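PDB 6HRK: allophycocyanin beta-18 subunit apoprotein from Chroococcidiopsis thermalis PCC 7203, which binds the bilin chromophore biliverdin IX alpha and serves as an artificial far-red fluorescent biliprotein derived from a far-red induced allophycocyanin subunit. Local coordinates for residues R7-A11 with I67-G71; C63-I67 with F122-F127; I101-K105 with F127-A131. The protein carries 18 engineered substitutions. One frame throughout, in Å; residues are numbered along the deposited sequence.

Interaction 1 (R7-A11 with I67-G71); sequences RVQVA and IVAGG. Engineered in segment 67-71: G71 (natural residue Asp).
R7, I67 and V68 carry most of this contact. Segment 7-11 is helical throughout, inside helix 4-16. Segment 67-71 holds the C-terminal end of helix 46-69. G70 then leaves helical geometry with phi 120° and psi -14°, where a side chain would jam against the preceding carbonyl. The nearest CA atoms are those of R7 and V68, 5.2 Å apart. The R7 side chain has chi1 m, chi2 and chi3 t, then chi4 -76°, which turns the guanidinium. Its NH1 donates a hydrogen bond to I67 O at 2.7 Å, near the guanidinium plane. G70 C sits over one guanidinium face, 3.9 Å from R7 NH1. V68, in rotamer t, brings CG2 to 3.3 Å from A11 CB and 3.6 Å from R7 O. V10 CG1 adds a looser apolar contact with I67 CD1 at 4.3 Å. G71 is engineered (natural Asp). An arginine from one helix thus binds a carbonyl in another's last turn, so a charged donor satisfies an oxygen as the helix ends.

Interaction 2 (C63-I67 with F122-F127); sequences CSYAI and FVDEPF
C63 lays its sulfur over the ring of F127. Its SG is 3.6 Å from the ring centroid and 7° off the normal, a cysteine sulfur-aromatic contact. C63 CB makes a CH-pi contact over the same ring, 3.8 Å from the centroid. Both residues have chi1 m. Segment 63-67 is helical, within helix 46-69. In segment 122-127, residues 122-124 have helical angles without regular bonding, and 125-127 are helix. CA atoms pair C63 with P126 at 5.1 Å and I67 with V123 at 6.4 Å. P126 packs on A66 and I67: its CB is 3.5 Å from A66 CB, and its CG is 3.8 Å from I67 CG1. I67 (m, t) reaches the ring edges of two phenylalanines, with CG2 3.7 Å from F122 CE1 and CD1 4.3 Å from F127 CE1. I67 CD1 also lies 3.7 Å from V123 O. No hydrogen bond crosses the contact. It is buried apolar packing of segment 122-127 on helix 46-69, within the all-helical, globin-like fold of phycobilisome proteins.

Interaction 3 (I101-K105 with F127-A131); sequences IQLMK and FDYIA. Engineered in segment 127-131: I130 (natural residue Val), A131 (natural residue Val).
D128 OD1 takes two donors from the facing helix. K105 NZ forms a salt bridge with D128 OD1 at 2.8 Å, and Q102 NE2 donates a hydrogen bond to the same D128 OD1 at 2.9 Å. K105 NZ also donates to Q102 OE1 at 2.9 Å, which closes a three-residue network. Q102 OE1 lies 2.9 Å from D128 OD1, but both are acceptors and do not bond. The amide is therefore served by K105 at its oxygen and by D128 at its nitrogen. K105 is t, t, p, t; Q102 and D128 have chi1 m. Both segments are helical and run antiparallel, with axes 9.4 Å apart at 176°. The closest CA pair is I101 and F127, at 6.0 Å. K105 CB sits over the F127 ring (m), 4.0 Å from its centroid, in a CH-pi contact. F127 CD2 is 3.3 Å from I101 O. I101 CD1 meets CG2 of the engineered I130 at 3.7 Å. The side chain of I101 is about 7 Å from the bound biliverdin IX alpha. This is antiparallel helix packing in the phycobilisome-protein fold.

In the fold
The three contacts run from the edge of the molecule towards its middle. Their centres lie about 15, 10 and 5 Å from the centre of the chain. Interaction 1 is partly buried and joins helix 4-16 to helix 46-69. Interaction 2 is buried and uses helix 46-69 again, sharing I67 with interaction 1. Interaction 3 is also buried and shares F127 and helix 125-134 with interaction 2. Thus I67 and F127 chain four helices together. Chemistry changes along the way. Interaction 1 pairs a side-chain-to-backbone hydrogen bond with a little apolar packing, and interaction 2 has only nonpolar and sulfur-aromatic packing. Interaction 3 adds a charged network with partly exposed members to its buried apolar part.

Interaction 1 (R7-A11 with I67-G71)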
ATOM      1  N   ARG A   7      12.390   4.701 -12.821  1.00 42.93           N
ATOM      2  CA  ARG A   7      11.611   5.195 -11.673  1.00 41.90           C
ATOM      3  C   ARG A   7      10.402   6.035 -12.097  1.00 40.94           C
ATOM      4  O   ARG A   7       9.333   5.939 -11.494  1.00 40.25           O
ATOM      5  CB  ARG A   7      12.508   5.994 -10.720  1.00 41.78           C
ATOM      6  CG  ARG A   7      13.471   5.110  -9.947  1.00 41.89           C
ATOM      7  CD  ARG A   7      14.556   5.893  -9.228  1.00 42.15           C
ATOM      8  NE  ARG A   7      15.402   4.992  -8.443  1.00 42.59           N
ATOM      9  CZ  ARG A   7      15.065   4.429  -7.278  1.00 43.12           C
ATOM     10  NH1 ARG A   7      13.883   4.666  -6.704  1.00 43.31           N
ATOM     11  NH2 ARG A   7      15.927   3.614  -6.673  1.00 43.23           N
ATOM     12  N   VAL A   8      10.590   6.854 -13.129  1.00 40.77           N
ATOM     13  CA  VAL A   8       9.498   7.607 -13.757  1.00 40.45           C
ATOM     14  C   VAL A   8       8.535   6.661 -14.491  1.00 40.93           C
ATOM     15  O   VAL A   8       7.313   6.825 -14.400  1.00 40.87           O
ATOM     16  CB  VAL A   8      10.052   8.695 -14.716  1.00 39.75           C
ATOM     17  CG1 VAL A   8       8.973   9.252 -15.635  1.00 39.58           C
ATOM     18  CG2 VAL A   8      10.688   9.825 -13.917  1.00 39.49           C
ATOM     19  N   GLN A   9       9.090   5.690 -15.218  1.00 41.18           N
ATOM     20  CA  GLN A   9       8.291   4.682 -15.931  1.00 41.71           C
ATOM     21  C   GLN A   9       7.423   3.836 -14.991  1.00 41.75           C
ATOM     22  O   GLN A   9       6.294   3.487 -15.339  1.00 41.91           O
ATOM     23  CB  GLN A   9       9.200   3.768 -16.761  1.00 41.49           C
ATOM     24  N   VAL A  10       7.953   3.517 -13.809  1.00 41.91           N
ATOM     25  CA  VAL A  10       7.215   2.763 -12.788  1.00 41.89           C
ATOM     26  C   VAL A  10       6.013   3.548 -12.265  1.00 41.93           C
ATOM     27  O   VAL A  10       4.902   3.020 -12.221  1.00 42.44           O
ATOM     28  CB  VAL A  10       8.130   2.352 -11.604  1.00 41.62           C
ATOM     29  CG1 VAL A  10       7.314   1.879 -10.401  1.00 41.40           C
ATOM     30  CG2 VAL A  10       9.111   1.268 -12.040  1.00 41.71           C
ATOM     31  N   ALA A  11       6.243   4.793 -11.853  1.00 42.10           N
ATOM     32  CA  ALA A  11       5.168   5.645 -11.327  1.00 41.87           C
ATOM     33  C   ALA A  11       4.097   5.953 -12.376  1.00 41.79           C
ATOM     34  O   ALA A  11       2.938   6.181 -12.024  1.00 41.87           O
ATOM     35  CB  ALA A  11       5.734   6.934 -10.749  1.00 41.31           C
ATOM     36  N   ILE A  67       9.504   6.092  -4.825  1.00 34.87           N
ATOM     37  CA  ILE A  67      10.301   5.500  -5.915  1.00 35.19           C
ATOM     38  C   ILE A  67      10.804   6.579  -6.882  1.00 35.17           C
ATOM     39  O   ILE A  67      11.953   6.525  -7.312  1.00 35.97           O
ATOM     40  CB  ILE A  67       9.513   4.408  -6.685  1.00 35.41           C
ATOM     41  CG1 ILE A  67       9.211   3.213  -5.769  1.00 35.57           C
ATOM     42  CG2 ILE A  67      10.288   3.917  -7.909  1.00 35.58           C
ATOM     43  CD1 ILE A  67       8.004   2.400  -6.193  1.00 35.53           C
ATOM     44  N   VAL A  68       9.946   7.542  -7.222  1.00 35.23           N
ATOM     45  CA  VAL A  68      10.331   8.667  -8.091  1.00 35.02           C
ATOM     46  C   VAL A  68      11.357   9.578  -7.413  1.00 34.68           C
ATOM     47  O   VAL A  68      12.306  10.026  -8.056  1.00 34.66           O
ATOM     48  CB  VAL A  68       9.096   9.490  -8.545  1.00 35.10           C
ATOM     49  CG1 VAL A  68       9.497  10.800  -9.224  1.00 35.42           C
ATOM     50  CG2 VAL A  68       8.240   8.662  -9.491  1.00 34.70           C
ATOM     51  N   ALA A  69      11.165   9.838  -6.121  1.00 34.65           N
ATOM     52  CA  ALA A  69      12.045  10.732  -5.364  1.00 34.47           C
ATOM     53  C   ALA A  69      13.459  10.180  -5.125  1.00 34.52           C
ATOM     54  O   ALA A  69      14.368  10.951  -4.819  1.00 34.17           O
ATOM     55  CB  ALA A  69      11.401  11.104  -4.037  1.00 34.44           C
ATOM     56  N   GLY A  70      13.634   8.861  -5.252  1.00 34.49           N
ATOM     57  CA  GLY A  70      14.932   8.207  -5.066  1.00 34.88           C
ATOM     58  C   GLY A  70      14.965   7.166  -3.956  1.00 35.30           C
ATOM     59  O   GLY A  70      15.911   6.378  -3.879  1.00 36.18           O
ATOM     60  N   GLY A  71      13.949   7.161  -3.093  1.00 35.18           N
ATOM     61  CA  GLY A  71      13.872   6.200  -1.993  1.00 35.13           C
ATOM     62  C   GLY A  71      12.875   6.590  -0.921  1.00 35.14           C
ATOM     63  O   GLY A  71      12.246   7.648  -0.998  1.00 35.44           O
TER

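Interaction 2 (C63-I67 with F122-F127)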
ATOM      1  N   CYS A  63       4.218   5.425  -1.934  1.00 32.90           N
ATOM      2  CA  CYS A  63       5.193   4.513  -2.543  1.00 32.68           C
ATOM      3  C   CYS A  63       5.643   4.963  -3.938  1.00 33.16           C
ATOM      4  O   CYS A  63       6.832   4.883  -4.255  1.00 33.80           O
ATOM      5  CB  CYS A  63       4.649   3.075  -2.601  1.00 32.27           C
ATOM      6  SG  CYS A  63       4.449   2.269  -0.990  1.00 31.24           S
ATOM      7  N   SER A  64       4.703   5.431  -4.761  1.00 33.23           N
ATOM      8  CA  SER A  64       5.025   5.939  -6.104  1.00 33.47           C
ATOM      9  C   SER A  64       5.981   7.127  -6.044  1.00 33.63           C
ATOM     10  O   SER A  64       7.000   7.147  -6.741  1.00 33.67           O
ATOM     11  CB  SER A  64       3.756   6.359  -6.845  1.00 33.72           C
ATOM     12  OG  SER A  64       2.857   5.278  -6.985  1.00 34.66           O
ATOM     13  N   TYR A  65       5.632   8.107  -5.210  1.00 33.47           N
ATOM     14  CA  TYR A  65       6.479   9.279  -4.955  1.00 33.70           C
ATOM     15  C   TYR A  65       7.846   8.884  -4.391  1.00 33.61           C
ATOM     16  O   TYR A  65       8.867   9.418  -4.818  1.00 34.09           O
ATOM     17  CB  TYR A  65       5.772  10.259  -4.001  1.00 33.72           C
ATOM     18  CG  TYR A  65       6.650  11.371  -3.467  1.00 33.32           C
ATOM     19  CD1 TYR A  65       7.382  12.187  -4.331  1.00 33.45           C
ATOM     20  CD2 TYR A  65       6.748  11.612  -2.095  1.00 33.45           C
ATOM     21  CE1 TYR A  65       8.192  13.204  -3.841  1.00 33.67           C
ATOM     22  CE2 TYR A  65       7.551  12.629  -1.598  1.00 33.26           C
ATOM     23  CZ  TYR A  65       8.271  13.421  -2.472  1.00 33.22           C
ATOM     24  OH  TYR A  65       9.061  14.427  -1.976  1.00 33.37           O
ATOM     25  N   ALA A  66       7.854   7.952  -3.439  1.00 33.57           N
ATOM     26  CA  ALA A  66       9.093   7.457  -2.840  1.00 33.67           C
ATOM     27  C   ALA A  66      10.049   6.853  -3.874  1.00 34.11           C
ATOM     28  O   ALA A  66      11.257   7.087  -3.806  1.00 34.41           O
ATOM     29  CB  ALA A  66       8.785   6.443  -1.750  1.00 33.76           C
ATOM     30  N   ILE A  67       9.504   6.092  -4.825  1.00 34.87           N
ATOM     31  CA  ILE A  67      10.301   5.500  -5.915  1.00 35.19           C
ATOM     32  C   ILE A  67      10.804   6.579  -6.882  1.00 35.17           C
ATOM     33  O   ILE A  67      11.953   6.525  -7.312  1.00 35.97           O
ATOM     34  CB  ILE A  67       9.513   4.408  -6.685  1.00 35.41           C
ATOM     35  CG1 ILE A  67       9.211   3.213  -5.769  1.00 35.57           C
ATOM     36  CG2 ILE A  67      10.288   3.917  -7.909  1.00 35.58           C
ATOM     37  CD1 ILE A  67       8.004   2.400  -6.193  1.00 35.53           C
ATOM     38  N   PHE A 122      14.197  -2.366  -6.662  1.00 47.43           N
ATOM     39  CA  PHE A 122      14.008  -1.014  -6.081  1.00 45.35           C
ATOM     40  C   PHE A 122      12.559  -0.603  -5.758  1.00 42.61           C
ATOM     41  O   PHE A 122      12.335   0.201  -4.852  1.00 42.79           O
ATOM     42  CB  PHE A 122      14.645   0.055  -6.992  1.00 45.55           C
ATOM     43  CG  PHE A 122      13.938   0.244  -8.313  1.00 45.96           C
ATOM     44  CD1 PHE A 122      12.898   1.166  -8.438  1.00 46.15           C
ATOM     45  CD2 PHE A 122      14.319  -0.484  -9.437  1.00 46.45           C
ATOM     46  CE1 PHE A 122      12.247   1.345  -9.651  1.00 46.53           C
ATOM     47  CE2 PHE A 122      13.673  -0.309 -10.653  1.00 47.18           C
ATOM     48  CZ  PHE A 122      12.634   0.606 -10.761  1.00 47.08           C
ATOM     49  N   VAL A 123      11.599  -1.132  -6.516  1.00 40.02           N
ATOM     50  CA  VAL A 123      10.164  -0.892  -6.283  1.00 38.31           C
ATOM     51  C   VAL A 123       9.685  -1.352  -4.899  1.00 36.58           C
ATOM     52  O   VAL A 123       8.788  -0.733  -4.331  1.00 35.23           O
ATOM     53  CB  VAL A 123       9.308  -1.531  -7.418  1.00 38.18           C
ATOM     54  CG1 VAL A 123       7.830  -1.662  -7.054  1.00 37.97           C
ATOM     55  CG2 VAL A 123       9.459  -0.704  -8.684  1.00 38.74           C
ATOM     56  N   ASP A 124      10.284  -2.418  -4.370  1.00 35.28           N
ATOM     57  CA  ASP A 124       9.899  -2.983  -3.066  1.00 34.32           C
ATOM     58  C   ASP A 124      10.047  -1.998  -1.895  1.00 33.50           C
ATOM     59  O   ASP A 124       9.194  -1.951  -1.006  1.00 32.91           O
ATOM     60  CB  ASP A 124      10.731  -4.241  -2.761  1.00 34.30           C
ATOM     61  CG  ASP A 124      10.460  -5.392  -3.731  1.00 34.56           C
ATOM     62  OD1 ASP A 124       9.891  -5.158  -4.821  1.00 34.33           O
ATOM     63  OD2 ASP A 124      10.828  -6.539  -3.397  1.00 34.30           O
ATOM     64  N   GLU A 125      11.127  -1.219  -1.922  1.00 32.41           N
ATOM     65  CA  GLU A 125      11.576  -0.392  -0.784  1.00 31.87           C
ATOM     66  C   GLU A 125      10.485   0.333   0.042  1.00 31.32           C
ATOM     67  O   GLU A 125      10.364   0.069   1.241  1.00 31.38           O
ATOM     68  CB  GLU A 125      12.673   0.585  -1.254  1.00 31.67           C
ATOM     69  CG  GLU A 125      12.939   1.761  -0.327  1.00 31.46           C
ATOM     70  CD  GLU A 125      14.161   2.563  -0.713  1.00 31.08           C
ATOM     71  OE1 GLU A 125      14.656   2.451  -1.856  1.00 30.73           O
ATOM     72  OE2 GLU A 125      14.610   3.333   0.152  1.00 30.59           O
ATOM     73  N   PRO A 126       9.709   1.253  -0.576  1.00 30.68           N
ATOM     74  CA  PRO A 126       8.710   1.996   0.210  1.00 30.30           C
ATOM     75  C   PRO A 126       7.476   1.189   0.635  1.00 30.36           C
ATOM     76  O   PRO A 126       6.754   1.624   1.535  1.00 30.69           O
ATOM     77  CB  PRO A 126       8.309   3.127  -0.733  1.00 30.29           C
ATOM     78  CG  PRO A 126       8.492   2.552  -2.088  1.00 29.94           C
ATOM     79  CD  PRO A 126       9.725   1.701  -1.981  1.00 30.08           C
ATOM     80  N   PHE A 127       7.230   0.047  -0.012  1.00 30.47           N
ATOM     81  CA  PHE A 127       6.174  -0.880   0.409  1.00 30.09           C
ATOM     82  C   PHE A 127       6.621  -1.619   1.665  1.00 30.09           C
ATOM     83  O   PHE A 127       5.880  -1.685   2.644  1.00 29.90           O
ATOM     84  CB  PHE A 127       5.836  -1.890  -0.695  1.00 29.85           C
ATOM     85  CG  PHE A 127       5.168  -1.284  -1.898  1.00 29.51           C
ATOM     86  CD1 PHE A 127       5.921  -0.748  -2.931  1.00 29.74           C
ATOM     87  CD2 PHE A 127       3.784  -1.270  -2.010  1.00 29.41           C
ATOM     88  CE1 PHE A 127       5.313  -0.196  -4.050  1.00 29.66           C
ATOM     89  CE2 PHE A 127       3.165  -0.721  -3.124  1.00 29.56           C
ATOM     90  CZ  PHE A 127       3.930  -0.181  -4.145  1.00 29.70           C
TER

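Interaction 3 (I101-K105 with F127-A131)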
ATOM      1  N   ILE A 101      -0.656  -3.350   1.861  1.00 31.29           N
ATOM      2  CA  ILE A 101       0.485  -2.682   1.225  1.00 31.13           C
ATOM      3  C   ILE A 101       1.343  -3.708   0.474  1.00 31.49           C
ATOM      4  O   ILE A 101       1.686  -3.498  -0.689  1.00 31.42           O
ATOM      5  CB  ILE A 101       1.323  -1.891   2.263  1.00 31.15           C
ATOM      6  CG1 ILE A 101       0.503  -0.715   2.811  1.00 31.40           C
ATOM      7  CG2 ILE A 101       2.623  -1.366   1.659  1.00 31.08           C
ATOM      8  CD1 ILE A 101       0.967  -0.215   4.162  1.00 31.66           C
ATOM      9  N   GLN A 102       1.662  -4.818   1.134  1.00 31.76           N
ATOM     10  CA  GLN A 102       2.466  -5.880   0.519  1.00 32.17           C
ATOM     11  C   GLN A 102       1.747  -6.573  -0.649  1.00 31.97           C
ATOM     12  O   GLN A 102       2.399  -7.073  -1.566  1.00 31.90           O
ATOM     13  CB  GLN A 102       2.898  -6.919   1.567  1.00 33.11           C
ATOM     14  CG  GLN A 102       3.801  -6.393   2.683  1.00 33.68           C
ATOM     15  CD  GLN A 102       5.250  -6.209   2.261  1.00 35.00           C
ATOM     16  OE1 GLN A 102       5.543  -5.918   1.101  1.00 36.38           O
ATOM     17  NE2 GLN A 102       6.167  -6.368   3.212  1.00 35.44           N
ATOM     18  N   LEU A 103       0.414  -6.607  -0.607  1.00 31.93           N
ATOM     19  CA  LEU A 103      -0.397  -7.076  -1.735  1.00 32.12           C
ATOM     20  C   LEU A 103      -0.289  -6.109  -2.904  1.00 32.65           C
ATOM     21  O   LEU A 103      -0.061  -6.532  -4.038  1.00 33.00           O
ATOM     22  CB  LEU A 103      -1.872  -7.233  -1.338  1.00 32.19           C
ATOM     23  CG  LEU A 103      -2.232  -8.450  -0.482  1.00 31.94           C
ATOM     24  CD1 LEU A 103      -3.605  -8.263   0.147  1.00 31.72           C
ATOM     25  CD2 LEU A 103      -2.187  -9.734  -1.298  1.00 31.90           C
ATOM     26  N   MET A 104      -0.454  -4.814  -2.614  1.00 33.06           N
ATOM     27  CA  MET A 104      -0.299  -3.749  -3.618  1.00 32.54           C
ATOM     28  C   MET A 104       1.095  -3.736  -4.248  1.00 32.70           C
ATOM     29  O   MET A 104       1.225  -3.408  -5.426  1.00 32.57           O
ATOM     30  CB  MET A 104      -0.636  -2.369  -3.028  1.00 32.08           C
ATOM     31  CG  MET A 104      -2.131  -2.097  -2.908  1.00 31.87           C
ATOM     32  SD  MET A 104      -2.554  -0.406  -2.429  1.00 31.93           S
ATOM     33  CE  MET A 104      -1.752  -0.284  -0.832  1.00 31.68           C
ATOM     34  N   LYS A 105       2.123  -4.095  -3.476  1.00 33.44           N
ATOM     35  CA  LYS A 105       3.465  -4.332  -4.036  1.00 34.17           C
ATOM     36  C   LYS A 105       3.401  -5.426  -5.105  1.00 34.55           C
ATOM     37  O   LYS A 105       3.871  -5.229  -6.224  1.00 34.86           O
ATOM     38  CB  LYS A 105       4.463  -4.737  -2.943  1.00 33.99           C
ATOM     39  CG  LYS A 105       5.888  -4.971  -3.438  1.00 34.25           C
ATOM     40  CD  LYS A 105       6.854  -5.252  -2.298  1.00 34.58           C
ATOM     41  CE  LYS A 105       6.719  -6.666  -1.762  1.00 34.96           C
ATOM     42  NZ  LYS A 105       7.677  -6.918  -0.648  1.00 35.18           N
ATOM     43  N   PHE A 127       7.230   0.047  -0.012  1.00 30.47           N
ATOM     44  CA  PHE A 127       6.174  -0.880   0.409  1.00 30.09           C
ATOM     45  C   PHE A 127       6.621  -1.619   1.665  1.00 30.09           C
ATOM     46  O   PHE A 127       5.880  -1.685   2.644  1.00 29.90           O
ATOM     47  CB  PHE A 127       5.836  -1.890  -0.695  1.00 29.85           C
ATOM     48  CG  PHE A 127       5.168  -1.284  -1.898  1.00 29.51           C
ATOM     49  CD1 PHE A 127       5.921  -0.748  -2.931  1.00 29.74           C
ATOM     50  CD2 PHE A 127       3.784  -1.270  -2.010  1.00 29.41           C
ATOM     51  CE1 PHE A 127       5.313  -0.196  -4.050  1.00 29.66           C
ATOM     52  CE2 PHE A 127       3.165  -0.721  -3.124  1.00 29.56           C
ATOM     53  CZ  PHE A 127       3.930  -0.181  -4.145  1.00 29.70           C
ATOM     54  N   ASP A 128       7.838  -2.163   1.623  1.00 30.73           N
ATOM     55  CA  ASP A 128       8.453  -2.826   2.782  1.00 31.54           C
ATOM     56  C   ASP A 128       8.789  -1.867   3.935  1.00 32.10           C
ATOM     57  O   ASP A 128       8.797  -2.283   5.095  1.00 32.43           O
ATOM     58  CB  ASP A 128       9.731  -3.578   2.372  1.00 31.55           C
ATOM     59  CG  ASP A 128       9.458  -4.779   1.473  1.00 31.91           C
ATOM     60  OD1 ASP A 128       8.355  -5.365   1.531  1.00 32.27           O
ATOM     61  OD2 ASP A 128      10.371  -5.154   0.710  1.00 32.54           O
ATOM     62  N   TYR A 129       9.079  -0.605   3.621  1.00 32.76           N
ATOM     63  CA  TYR A 129       9.400   0.393   4.645  1.00 33.55           C
ATOM     64  C   TYR A 129       8.152   0.817   5.417  1.00 33.84           C
ATOM     65  O   TYR A 129       8.137   0.774   6.650  1.00 34.73           O
ATOM     66  CB  TYR A 129      10.077   1.620   4.027  1.00 33.69           C
ATOM     67  CG  TYR A 129      10.405   2.697   5.039  1.00 34.00           C
ATOM     68  CD1 TYR A 129      11.365   2.484   6.025  1.00 34.04           C
ATOM     69  CD2 TYR A 129       9.744   3.927   5.019  1.00 34.28           C
ATOM     70  CE1 TYR A 129      11.665   3.466   6.959  1.00 34.43           C
ATOM     71  CE2 TYR A 129      10.039   4.916   5.946  1.00 34.47           C
ATOM     72  CZ  TYR A 129      10.998   4.681   6.914  1.00 34.57           C
ATOM     73  OH  TYR A 129      11.288   5.661   7.834  1.00 35.00           O
ATOM     74  N   ILE A 130       7.116   1.221   4.685  1.00 33.74           N
ATOM     75  CA  ILE A 130       5.834   1.615   5.287  1.00 33.75           C
ATOM     76  C   ILE A 130       5.204   0.433   6.039  1.00 34.00           C
ATOM     77  O   ILE A 130       4.673   0.615   7.134  1.00 34.09           O
ATOM     78  CB  ILE A 130       4.853   2.197   4.230  1.00 33.83           C
ATOM     79  CG1 ILE A 130       5.386   3.534   3.690  1.00 33.91           C
ATOM     80  CG2 ILE A 130       3.461   2.413   4.822  1.00 33.38           C
ATOM     81  CD1 ILE A 130       4.692   4.026   2.436  1.00 34.07           C
ATOM     82  N   ALA A 131       5.280  -0.766   5.458  1.00 34.41           N
ATOM     83  CA  ALA A 131       4.819  -1.991   6.126  1.00 34.88           C
ATOM     84  C   ALA A 131       5.585  -2.292   7.420  1.00 35.03           C
ATOM     85  O   ALA A 131       4.988  -2.742   8.402  1.00 36.10           O
ATOM     86  CB  ALA A 131       4.907  -3.179   5.179  1.00 35.07           C
TER